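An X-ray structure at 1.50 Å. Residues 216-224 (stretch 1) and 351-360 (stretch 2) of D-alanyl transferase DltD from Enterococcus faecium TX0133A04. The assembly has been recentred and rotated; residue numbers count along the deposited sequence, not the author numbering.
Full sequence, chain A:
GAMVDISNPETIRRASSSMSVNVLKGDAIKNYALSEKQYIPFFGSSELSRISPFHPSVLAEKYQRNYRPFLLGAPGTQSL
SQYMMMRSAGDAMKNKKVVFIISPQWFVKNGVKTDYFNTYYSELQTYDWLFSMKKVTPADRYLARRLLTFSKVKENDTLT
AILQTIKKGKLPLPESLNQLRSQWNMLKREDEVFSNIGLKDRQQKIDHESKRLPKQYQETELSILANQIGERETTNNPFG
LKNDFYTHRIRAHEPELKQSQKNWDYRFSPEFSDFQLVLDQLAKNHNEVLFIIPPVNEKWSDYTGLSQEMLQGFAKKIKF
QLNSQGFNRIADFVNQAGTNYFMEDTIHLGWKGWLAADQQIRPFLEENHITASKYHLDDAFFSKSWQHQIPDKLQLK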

# COMPACT_ATOMS: atom_id res chain seq x y z
N GLN A 216 -25.26 -16.69 0.41
CA GLN A 216 -24.86 -16.61 1.80
C GLN A 216 -23.36 -16.84 1.90
O GLN A 216 -22.81 -17.73 1.24
N TYR A 217 -22.70 -16.05 2.73
CA TYR A 217 -21.27 -16.20 2.90
C TYR A 217 -20.98 -17.50 3.65
O TYR A 217 -21.55 -17.76 4.71
N GLN A 218 -20.10 -18.32 3.08
CA GLN A 218 -19.72 -19.60 3.68
C GLN A 218 -18.27 -19.80 3.23
O GLN A 218 -18.01 -19.98 2.04
N GLU A 219 -17.33 -19.71 4.18
CA GLU A 219 -15.92 -19.66 3.80
C GLU A 219 -15.50 -20.88 2.99
O GLU A 219 -14.68 -20.76 2.07
N THR A 220 -16.02 -22.07 3.31
CA THR A 220 -15.55 -23.27 2.61
C THR A 220 -16.13 -23.35 1.21
O THR A 220 -15.42 -23.75 0.27
N GLU A 221 -17.41 -23.02 1.03
CA GLU A 221 -17.94 -22.88 -0.33
C GLU A 221 -17.09 -21.91 -1.13
O GLU A 221 -16.76 -22.16 -2.30
N LEU A 222 -16.71 -20.78 -0.51
CA LEU A 222 -15.88 -19.80 -1.19
C LEU A 222 -14.50 -20.36 -1.50
O LEU A 222 -13.97 -20.12 -2.59
N SER A 223 -13.90 -21.10 -0.56
CA SER A 223 -12.60 -21.71 -0.80
C SER A 223 -12.66 -22.70 -1.96
O SER A 223 -11.77 -22.71 -2.82
N ILE A 224 -13.70 -23.53 -2.00
CA ILE A 224 -13.87 -24.48 -3.10
C ILE A 224 -13.94 -23.74 -4.42
O ILE A 224 -13.32 -24.13 -5.41
N TRP A 351 -6.89 -15.56 -5.78
CA TRP A 351 -8.20 -16.04 -5.32
C TRP A 351 -8.18 -16.49 -3.86
O TRP A 351 -8.94 -15.99 -3.02
N LYS A 352 -7.32 -17.45 -3.53
CA LYS A 352 -7.29 -17.95 -2.16
C LYS A 352 -6.69 -16.95 -1.20
O LYS A 352 -7.06 -16.93 -0.02
N GLY A 353 -5.78 -16.10 -1.69
CA GLY A 353 -5.11 -15.14 -0.83
C GLY A 353 -6.04 -14.04 -0.39
O GLY A 353 -6.11 -13.71 0.80
N TRP A 354 -6.78 -13.46 -1.33
CA TRP A 354 -7.81 -12.49 -0.97
C TRP A 354 -8.88 -13.12 -0.08
O TRP A 354 -9.40 -12.47 0.83
N LEU A 355 -9.24 -14.38 -0.33
CA LEU A 355 -10.20 -15.00 0.57
C LEU A 355 -9.63 -15.14 1.97
O LEU A 355 -10.32 -14.86 2.96
N ALA A 356 -8.35 -15.52 2.08
CA ALA A 356 -7.73 -15.64 3.39
C ALA A 356 -7.68 -14.29 4.08
O ALA A 356 -7.90 -14.18 5.29
N ALA A 357 -7.38 -13.24 3.32
CA ALA A 357 -7.34 -11.90 3.87
C ALA A 357 -8.71 -11.53 4.43
O ALA A 357 -8.80 -10.88 5.48
N ASP A 358 -9.78 -11.94 3.74
CA ASP A 358 -11.11 -11.60 4.20
C ASP A 358 -11.39 -12.14 5.59
O ASP A 358 -12.22 -11.57 6.31
N GLN A 359 -10.76 -13.25 5.97
CA GLN A 359 -10.99 -13.81 7.30
C GLN A 359 -10.49 -12.89 8.41
O GLN A 359 -10.89 -13.05 9.57
N GLN A 360 -9.59 -11.98 8.09
CA GLN A 360 -9.16 -10.98 9.05
C GLN A 360 -9.73 -9.61 8.75
O GLN A 360 -10.01 -8.86 9.68

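The most unusual feature of this contact is that one phenol oxygen, Tyr217 OH, is bonded by two side chains of stretch 2. Tyr217 lies in the loop just before helix 219-224, yet its CA-to-CB bond points toward the second helix. Its chi1 is t (-173°), and the ring reaches the last turn of stretch 2. There Gln359 NE2 donates a hydrogen bond to Tyr217 OH at 2.8 Å. Tyr217 OH in turn donates to Asp358 OD2 at 2.6 Å, a short bond but a weak one. The hydroxyl therefore acts as acceptor and donor at once. Gln359 NE2 sits at the edge of the tyrosine ring, near its plane.

Gln359 starts sideways, but its end comes nearer to stretch 1. Chi1 and chi2 are m (-52° and -45°) and chi3 is -59°; the side chain folds back along its own helix. This fold lets Gln359 NE2 also donate to Leu355 O at 3.0 Å. Gln359 NE2 makes both bonds, and Gln359 OE1 lies 3.5 Å from Glu219 CG. Asp358 points toward stretch 1 with chi1 t. Its carboxylate has further hydrogen bonds elsewhere in the structure.

The two helices run nearly antiparallel, at 164°, with axes 10.3 Å apart at closest approach. The side chain of Leu355 lies between them. It is buried, points toward stretch 1 and has chi1 t and chi2 p. Of all the residues here, it has the largest area covered by the other stretch. Leu355 CD1 packs against Leu222 CB at 3.8 Å, and Leu355 CD2 comes within 3.4 Å of Ser223 N. Leu222 is buried with chi1 m and chi2 t. Glu219 also points toward stretch 2, with chi1 t and chi2 m; Glu219 OE2 is 3.9 Å from Leu355 CD2.

The other end of the contact is polar again. Ser223 and Lys352 have the nearest CA atoms across the stretches, 6.6 Å apart. Both side chains leave sideways. Lys352 takes m for chi1, chi2 and chi3, then t for chi4, and this curled path brings its end nearer. Lys352 NZ donates to Ser223 OG at 2.8 Å, with Ser223 chi1 t.

Thr220, Glu221 and Ile224 point away and make no contact with stretch 2. Gln218 serves its own helix instead. Gln218 is at the N-cap position, and Gln218 OE1 accepts from Glu221 N at 3.1 Å and, weakly, from Thr220 N at 2.9 Å.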

# COMPACT_ATOMS: atom_id res chain seq x y z
CB GLN A 216 -25.58 -17.67 2.63
CG GLN A 216 -27.09 -17.56 2.58
CD GLN A 216 -27.60 -16.29 3.23
OE1 GLN A 216 -27.03 -15.79 4.20
NE2 GLN A 216 -28.70 -15.76 2.69
CB TYR A 217 -20.73 -15.03 3.70
CG TYR A 217 -19.24 -14.97 3.81
CD1 TYR A 217 -18.56 -15.74 4.74
CD2 TYR A 217 -18.51 -14.14 2.99
CE1 TYR A 217 -17.18 -15.69 4.84
CE2 TYR A 217 -17.15 -14.07 3.08
CZ TYR A 217 -16.49 -14.83 4.02
OH TYR A 217 -15.12 -14.79 4.12
CB GLN A 218 -20.64 -20.71 3.19
CG GLN A 218 -20.90 -21.80 4.22
CD GLN A 218 -19.63 -22.55 4.61
OE1 GLN A 218 -18.75 -22.77 3.78
NE2 GLN A 218 -19.53 -22.95 5.88
CB GLU A 219 -15.02 -19.47 5.02
CG GLU A 219 -13.58 -19.23 4.68
CD GLU A 219 -12.85 -20.52 4.37
OE1 GLU A 219 -13.38 -21.60 4.72
OE2 GLU A 219 -11.75 -20.47 3.76
CB THR A 220 -15.89 -24.53 3.40
OG1 THR A 220 -15.25 -24.48 4.68
CG2 THR A 220 -15.41 -25.80 2.68
CB GLU A 221 -19.39 -22.40 -0.28
CG GLU A 221 -20.31 -23.41 0.39
CD GLU A 221 -21.74 -22.93 0.58
OE1 GLU A 221 -22.04 -21.77 0.22
OE2 GLU A 221 -22.56 -23.72 1.09
CB LEU A 222 -15.77 -18.52 -0.36
CG LEU A 222 -17.02 -17.66 -0.27
CD1 LEU A 222 -16.83 -16.51 0.69
CD2 LEU A 222 -17.38 -17.12 -1.62
CB SER A 223 -12.16 -22.42 0.48
OG SER A 223 -10.94 -23.11 0.29
CB ILE A 224 -15.11 -25.34 -2.86
CG1 ILE A 224 -14.84 -26.35 -1.74
CG2 ILE A 224 -15.53 -26.04 -4.14
CD1 ILE A 224 -16.10 -26.97 -1.21
CB TRP A 351 -8.67 -17.16 -6.25
CG TRP A 351 -8.53 -16.81 -7.71
CD1 TRP A 351 -9.46 -16.18 -8.50
CD2 TRP A 351 -7.39 -17.05 -8.56
NE1 TRP A 351 -8.97 -16.01 -9.77
CE2 TRP A 351 -7.71 -16.55 -9.84
CE3 TRP A 351 -6.14 -17.65 -8.35
CZ2 TRP A 351 -6.82 -16.63 -10.91
CZ3 TRP A 351 -5.25 -17.73 -9.42
CH2 TRP A 351 -5.60 -17.22 -10.69
CB LYS A 352 -6.54 -19.28 -2.16
CG LYS A 352 -7.39 -20.42 -2.71
CD LYS A 352 -8.34 -20.98 -1.68
CE LYS A 352 -7.58 -21.79 -0.63
NZ LYS A 352 -8.38 -21.96 0.61
CB TRP A 354 -8.44 -11.85 -2.21
CG TRP A 354 -7.61 -10.75 -2.81
CD1 TRP A 354 -7.14 -10.67 -4.10
CD2 TRP A 354 -7.16 -9.55 -2.15
NE1 TRP A 354 -6.43 -9.50 -4.27
CE2 TRP A 354 -6.43 -8.80 -3.10
CE3 TRP A 354 -7.31 -9.03 -0.86
CZ2 TRP A 354 -5.85 -7.57 -2.78
CZ3 TRP A 354 -6.74 -7.82 -0.55
CH2 TRP A 354 -6.02 -7.10 -1.51
CB LEU A 355 -10.65 -16.35 0.03
CG LEU A 355 -11.62 -17.11 0.93
CD1 LEU A 355 -12.93 -16.35 1.06
CD2 LEU A 355 -11.88 -18.53 0.43
CB ALA A 356 -6.30 -16.18 3.27
CB ALA A 357 -6.86 -10.93 2.80
CB ASP A 358 -12.19 -12.09 3.23
CG ASP A 358 -13.55 -11.48 3.55
OD1 ASP A 358 -13.61 -10.23 3.61
OD2 ASP A 358 -14.53 -12.23 3.78
CB GLN A 359 -10.34 -15.19 7.42
CG GLN A 359 -10.73 -16.15 6.29
CD GLN A 359 -12.21 -16.16 5.96
OE1 GLN A 359 -13.05 -16.45 6.82
NE2 GLN A 359 -12.56 -15.83 4.72
CB GLN A 360 -7.63 -10.97 9.16
CG GLN A 360 -7.13 -12.35 9.67
CD GLN A 360 -5.64 -12.43 9.87
OE1 GLN A 360 -5.04 -11.59 10.55
NE2 GLN A 360 -5.03 -13.46 9.29